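Fatty acyl CoA synthetase FADD13 (FATTY-ACYL-CoA SYNTHETASE) (Mycobacterium tuberculosis, PDB 3R44) is a member of the AMP-binding enzyme family, built from a large N-terminal region and a smaller C-terminal domain of the kind found in AMP-binding enzymes. Local coordinates at residues G92-P97 with N172-Y177; E310-G314 with L326-A332. All blocks are in the same frame, centred on the assembly; numbering follows the deposited sequence.

Interaction 1 (G92-P97 with N172-Y177); sequences GAVAVP and NLFIMY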
loop_
_atom_site.group_PDB
_atom_site.type_symbol
_atom_site.label_atom_id
_atom_site.label_comp_id
_atom_site.label_asym_id
_atom_site.label_seq_id
_atom_site.Cartn_x
_atom_site.Cartn_y
_atom_site.Cartn_z
ATOM N N GLY A 92 -24.092 0.301 0.601
ATOM C CA GLY A 92 -23.727 0.171 -0.811
ATOM C C GLY A 92 -23.054 1.443 -1.326
ATOM O O GLY A 92 -22.897 1.647 -2.534
ATOM N N ALA A 93 -22.664 2.294 -0.394
ATOM C CA ALA A 93 -21.846 3.472 -0.665
ATOM C C ALA A 93 -20.363 3.158 -0.875
ATOM O O ALA A 93 -19.863 2.069 -0.573
ATOM C CB ALA A 93 -22.057 4.620 0.451
ATOM N N VAL A 94 -19.643 4.149 -1.376
ATOM C CA VAL A 94 -18.304 3.960 -1.836
ATOM C C VAL A 94 -17.371 4.916 -1.072
ATOM O O VAL A 94 -17.497 6.148 -1.154
ATOM C CB VAL A 94 -18.232 4.172 -3.335
ATOM C CG1 VAL A 94 -16.795 3.978 -3.864
ATOM C CG2 VAL A 94 -19.224 3.223 -4.072
ATOM N N ALA A 95 -16.509 4.343 -0.263
ATOM C CA ALA A 95 -15.592 5.129 0.510
ATOM C C ALA A 95 -14.424 5.550 -0.355
ATOM O O ALA A 95 -13.956 4.797 -1.190
ATOM C CB ALA A 95 -15.081 4.334 1.755
ATOM N N VAL A 96 -13.976 6.772 -0.150
ATOM C CA VAL A 96 -12.832 7.349 -0.858
ATOM C C VAL A 96 -11.794 7.798 0.205
ATOM O O VAL A 96 -11.762 8.965 0.662
ATOM C CB VAL A 96 -13.184 8.514 -1.799
ATOM C CG1 VAL A 96 -11.962 8.931 -2.582
ATOM C CG2 VAL A 96 -14.302 8.091 -2.815
ATOM N N PRO A 97 -10.940 6.877 0.597
ATOM C CA PRO A 97 -9.978 7.261 1.657
ATOM C C PRO A 97 -8.842 8.070 1.051
ATOM O O PRO A 97 -8.170 7.586 0.102
ATOM C CB PRO A 97 -9.420 5.912 2.147
ATOM C CG PRO A 97 -10.234 4.877 1.592
ATOM C CD PRO A 97 -10.918 5.414 0.349
ATOM N N ASN A 172 -19.432 -1.651 -6.223
ATOM C CA ASN A 172 -18.338 -0.821 -5.775
ATOM C C ASN A 172 -18.364 -0.583 -4.298
ATOM O O ASN A 172 -19.440 -0.357 -3.717
ATOM C CB ASN A 172 -18.309 0.549 -6.413
ATOM C CG ASN A 172 -18.159 0.505 -7.877
ATOM O OD1 ASN A 172 -17.712 -0.502 -8.417
ATOM N ND2 ASN A 172 -18.553 1.605 -8.550
ATOM N N LEU A 173 -17.175 -0.559 -3.708
ATOM C CA LEU A 173 -16.996 -0.369 -2.279
ATOM C C LEU A 173 -16.020 0.767 -1.942
ATOM O O LEU A 173 -16.217 1.485 -0.965
ATOM C CB LEU A 173 -16.489 -1.674 -1.613
ATOM C CG LEU A 173 -16.174 -1.635 -0.102
ATOM C CD1 LEU A 173 -17.342 -1.042 0.718
ATOM C CD2 LEU A 173 -15.758 -2.982 0.485
ATOM N N PHE A 174 -14.894 0.841 -2.620
ATOM C CA PHE A 174 -14.000 1.973 -2.361
ATOM C C PHE A 174 -13.260 2.392 -3.593
ATOM O O PHE A 174 -13.107 1.566 -4.529
ATOM C CB PHE A 174 -13.127 1.791 -1.113
ATOM C CG PHE A 174 -12.035 0.782 -1.235
ATOM C CD1 PHE A 174 -10.806 1.154 -1.759
ATOM C CD2 PHE A 174 -12.181 -0.489 -0.741
ATOM C CE1 PHE A 174 -9.732 0.219 -1.893
ATOM C CE2 PHE A 174 -11.125 -1.414 -0.834
ATOM C CZ PHE A 174 -9.893 -1.055 -1.394
ATOM N N ILE A 175 -12.793 3.646 -3.582
ATOM C CA ILE A 175 -11.891 4.132 -4.612
ATOM C C ILE A 175 -10.662 4.672 -3.926
ATOM O O ILE A 175 -10.756 5.542 -3.076
ATOM C CB ILE A 175 -12.495 5.251 -5.479
ATOM C CG1 ILE A 175 -13.831 4.882 -6.105
ATOM C CG2 ILE A 175 -11.543 5.608 -6.613
ATOM C CD1 ILE A 175 -14.703 6.052 -6.518
ATOM N N MET A 176 -9.522 4.125 -4.284
ATOM C CA MET A 176 -8.277 4.562 -3.747
ATOM C C MET A 176 -7.390 5.103 -4.849
ATOM O O MET A 176 -7.160 4.455 -5.904
ATOM C CB MET A 176 -7.592 3.417 -2.956
ATOM C CG MET A 176 -8.382 2.981 -1.649
ATOM S SD MET A 176 -7.283 2.579 -0.260
ATOM C CE MET A 176 -5.761 2.710 -1.093
ATOM N N TYR A 177 -6.867 6.298 -4.642
ATOM C CA TYR A 177 -6.065 6.952 -5.716
ATOM C C TYR A 177 -4.570 6.526 -5.738
ATOM O O TYR A 177 -3.935 6.402 -4.701
ATOM C CB TYR A 177 -6.295 8.486 -5.685
ATOM C CG TYR A 177 -7.604 8.783 -6.348
ATOM C CD1 TYR A 177 -8.807 8.500 -5.692
ATOM C CD2 TYR A 177 -7.648 9.239 -7.641
ATOM C CE1 TYR A 177 -10.011 8.716 -6.287
ATOM C CE2 TYR A 177 -8.877 9.495 -8.261
ATOM C CZ TYR A 177 -10.052 9.211 -7.583
ATOM O OH TYR A 177 -11.249 9.421 -8.196
HETATM O O HOH W 1 -21.952 0.200 -4.571
HETATM O O HOH W 2 -20.571 -0.476 -1.192
HETATM O O HOH W 3 -7.420 8.013 -2.444
#

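Interaction 2 (E310-G314 with L326-A332); sequences EVVQG and LLLSEDA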
loop_
_atom_site.group_PDB
_atom_site.type_symbol
_atom_site.label_atom_id
_atom_site.label_comp_id
_atom_site.label_asym_id
_atom_site.label_seq_id
_atom_site.Cartn_x
_atom_site.Cartn_y
_atom_site.Cartn_z
ATOM N N GLU A 310 9.516 -13.142 13.989
ATOM C CA GLU A 310 9.708 -13.387 12.555
ATOM C C GLU A 310 9.203 -12.221 11.727
ATOM O O GLU A 310 8.588 -11.316 12.260
ATOM C CB GLU A 310 9.062 -14.699 12.158
ATOM C CG GLU A 310 9.947 -15.852 12.645
ATOM C CD GLU A 310 9.452 -17.224 12.294
ATOM O OE1 GLU A 310 8.230 -17.422 12.175
ATOM O OE2 GLU A 310 10.301 -18.131 12.163
ATOM N N VAL A 311 9.463 -12.253 10.423
ATOM C CA VAL A 311 9.029 -11.188 9.544
ATOM C C VAL A 311 8.376 -11.803 8.308
ATOM O O VAL A 311 8.927 -12.732 7.714
ATOM C CB VAL A 311 10.219 -10.261 9.152
ATOM C CG1 VAL A 311 9.734 -9.101 8.354
ATOM C CG2 VAL A 311 10.914 -9.704 10.430
ATOM N N VAL A 312 7.179 -11.333 7.976
ATOM C CA VAL A 312 6.517 -11.641 6.710
ATOM C C VAL A 312 6.664 -10.419 5.794
ATOM O O VAL A 312 6.517 -9.261 6.229
ATOM C CB VAL A 312 5.030 -11.986 6.939
ATOM C CG1 VAL A 312 4.233 -12.044 5.597
ATOM C CG2 VAL A 312 4.945 -13.274 7.846
ATOM N N GLN A 313 6.981 -10.687 4.536
ATOM C CA GLN A 313 7.188 -9.632 3.547
ATOM C C GLN A 313 6.357 -9.959 2.331
ATOM O O GLN A 313 5.862 -11.064 2.221
ATOM C CB GLN A 313 8.681 -9.575 3.165
ATOM C CG GLN A 313 9.582 -9.176 4.248
ATOM C CD GLN A 313 11.023 -9.402 3.870
ATOM O OE1 GLN A 313 11.605 -8.559 3.199
ATOM N NE2 GLN A 313 11.601 -10.548 4.284
ATOM N N GLY A 314 6.159 -9.008 1.449
ATOM C CA GLY A 314 5.506 -9.303 0.188
ATOM C C GLY A 314 5.474 -8.198 -0.819
ATOM O O GLY A 314 6.121 -7.152 -0.652
ATOM N N LEU A 326 3.423 -13.177 -0.887
ATOM C CA LEU A 326 3.867 -13.171 0.491
ATOM C C LEU A 326 5.046 -14.106 0.665
ATOM O O LEU A 326 5.057 -15.215 0.124
ATOM C CB LEU A 326 2.729 -13.505 1.473
ATOM C CG LEU A 326 1.621 -12.424 1.634
ATOM C CD1 LEU A 326 0.568 -13.047 2.486
ATOM C CD2 LEU A 326 2.123 -11.104 2.259
ATOM N N LEU A 327 6.053 -13.600 1.357
ATOM C CA LEU A 327 7.248 -14.386 1.737
ATOM C C LEU A 327 7.032 -14.730 3.179
ATOM O O LEU A 327 7.156 -13.883 4.079
ATOM C CB LEU A 327 8.524 -13.582 1.494
ATOM C CG LEU A 327 9.831 -14.283 1.872
ATOM C CD1 LEU A 327 10.036 -15.388 0.842
ATOM C CD2 LEU A 327 11.018 -13.322 1.922
ATOM N N LEU A 328 6.653 -15.967 3.416
ATOM C CA LEU A 328 6.323 -16.380 4.744
ATOM C C LEU A 328 7.573 -16.384 5.658
ATOM O O LEU A 328 8.727 -16.371 5.199
ATOM C CB LEU A 328 5.522 -17.714 4.698
ATOM C CG LEU A 328 4.195 -17.629 3.879
ATOM C CD1 LEU A 328 3.413 -18.935 3.937
ATOM C CD2 LEU A 328 3.333 -16.480 4.316
ATOM N N SER A 329 7.319 -16.324 6.963
ATOM C CA SER A 329 8.340 -16.302 7.984
ATOM C C SER A 329 9.454 -17.346 7.820
ATOM O O SER A 329 10.638 -17.035 7.885
ATOM C CB SER A 329 7.647 -16.540 9.318
ATOM O OG SER A 329 6.478 -15.730 9.395
ATOM N N GLU A 330 9.054 -18.589 7.592
ATOM C CA GLU A 330 10.003 -19.695 7.386
ATOM C C GLU A 330 11.066 -19.416 6.296
ATOM O O GLU A 330 12.146 -20.015 6.322
ATOM C CB GLU A 330 9.226 -20.986 7.048
ATOM N N ASP A 331 10.752 -18.495 5.367
ATOM C CA ASP A 331 11.543 -18.210 4.166
ATOM C C ASP A 331 12.310 -16.854 4.233
ATOM O O ASP A 331 13.046 -16.488 3.299
ATOM C CB ASP A 331 10.577 -18.193 2.954
ATOM C CG ASP A 331 10.003 -19.585 2.604
ATOM O OD1 ASP A 331 10.692 -20.550 2.947
ATOM O OD2 ASP A 331 8.888 -19.687 1.979
ATOM N N ALA A 332 12.128 -16.084 5.309
ATOM C CA ALA A 332 12.650 -14.669 5.337
ATOM C C ALA A 332 14.159 -14.584 5.093
ATOM O O ALA A 332 14.660 -13.715 4.376
ATOM C CB ALA A 332 12.260 -13.978 6.633
HETATM O O HOH W 4 9.662 -12.687 5.245
HETATM O O HOH W 5 11.263 -14.200 9.698
HETATM O O HOH W 6 13.848 -11.557 3.427
#

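Interaction 1 (G92-P97 with N172-Y177)
Sheets can be joined through a short pairing of their edge strands, and residues 92-97 and 172-177 illustrate how side-chain rotamers pack around it. The nearly parallel strands share two hydrogen bonds, Ala95 N to Leu173 O (3.0 Å) and Ile175 N to Ala95 O (2.9 Å). Val94, in the t rotamer, sets CG2 3.7 Å from Asn172 CB and CG1 3.8 Å from Ile175 CG1. Ile175 (m, t) also brings CD1 4.2 Å from CG2 of Val96, itself t, while Val96 CG1 lies 4.2 Å from Tyr177 CE1; the Tyr177 hydroxyl bonds to Asp113. The p rotamer of Phe174 leads its ring away toward His190. Pro97 has no amide proton for Ile175 O, and packs CD 3.4 Å from that oxygen; beyond it, a water bridges Pro97 O and Tyr177 N. Leu173 and Phe174 both face His190 in a classic beta bulge. Thus a single bridge links the edge of a parallel sheet to that of an antiparallel one.

Interaction 2 (E310-G314 with L326-A332)
Water can extend the pairing of a beta hairpin where the direct backbone bonds stop, as residues 310-314 and 326-332 demonstrate. Leu326 opens the second segment in a non-hydrogen-bonded pair with Gly314, the two CA atoms 4.2 Å apart. A CB on Gly314 would clash with Leu326 CD2, which instead lies 4.1 Å from Val312 CG1. Leu327 follows in a hydrogen-bonded pair with Gln313: its N donates to Gln313 O (2.7 Å) and its O accepts from Gln313 N (3.2 Å), while Leu327 CD2 rests 3.7 Å from Gln313 NE2. Leu328 then points away, touching Thr205, and the chain leaves the strand. Ser329 turns back, with CB 3.0 Å from Glu310 OE1 and OG 3.3 Å from Val312 CG2. The chain now curls, Asp331 N bonding to Leu328 O (2.9 Å) and Ala332 N to Ser329 O (3.1 Å); the Asp331 carboxylate forms a salt bridge with Arg334 and a hydrogen bond with Tyr405. Ala332 returns its CB to 3.7 Å from Val311 O. One water donates to Val311 O and Leu327 O and accepts from Gln313 NE2; a second joins NE2 to Ala332 O. With Gln313 OE1 held by Met296 N, the amide is engaged at both ends, so this buried junction depends on polar, partly water-mediated bonding as well as apolar packing.

How the interactions relate
The two contacts come in series along the chain, interaction 1 closing before interaction 2 opens, and both belong to the part of the chain with the AMP-binding enzyme family sequence. Their centres are about 30 Å apart, on opposite sides of the chain's centre, and their nearest atoms remain about 15 Å apart. Each works at a different level: interaction 1 couples two separate sheets through distant parts of the sequence, whereas interaction 2 is a local hairpin inside the nine-stranded mixed sheet. Helix 192-205 is their common neighbour, touched by Leu173 and Phe174 near its start and by Leu326 and Leu328 near its end. Packing along one helix thus relates these parts of the fold without direct contact.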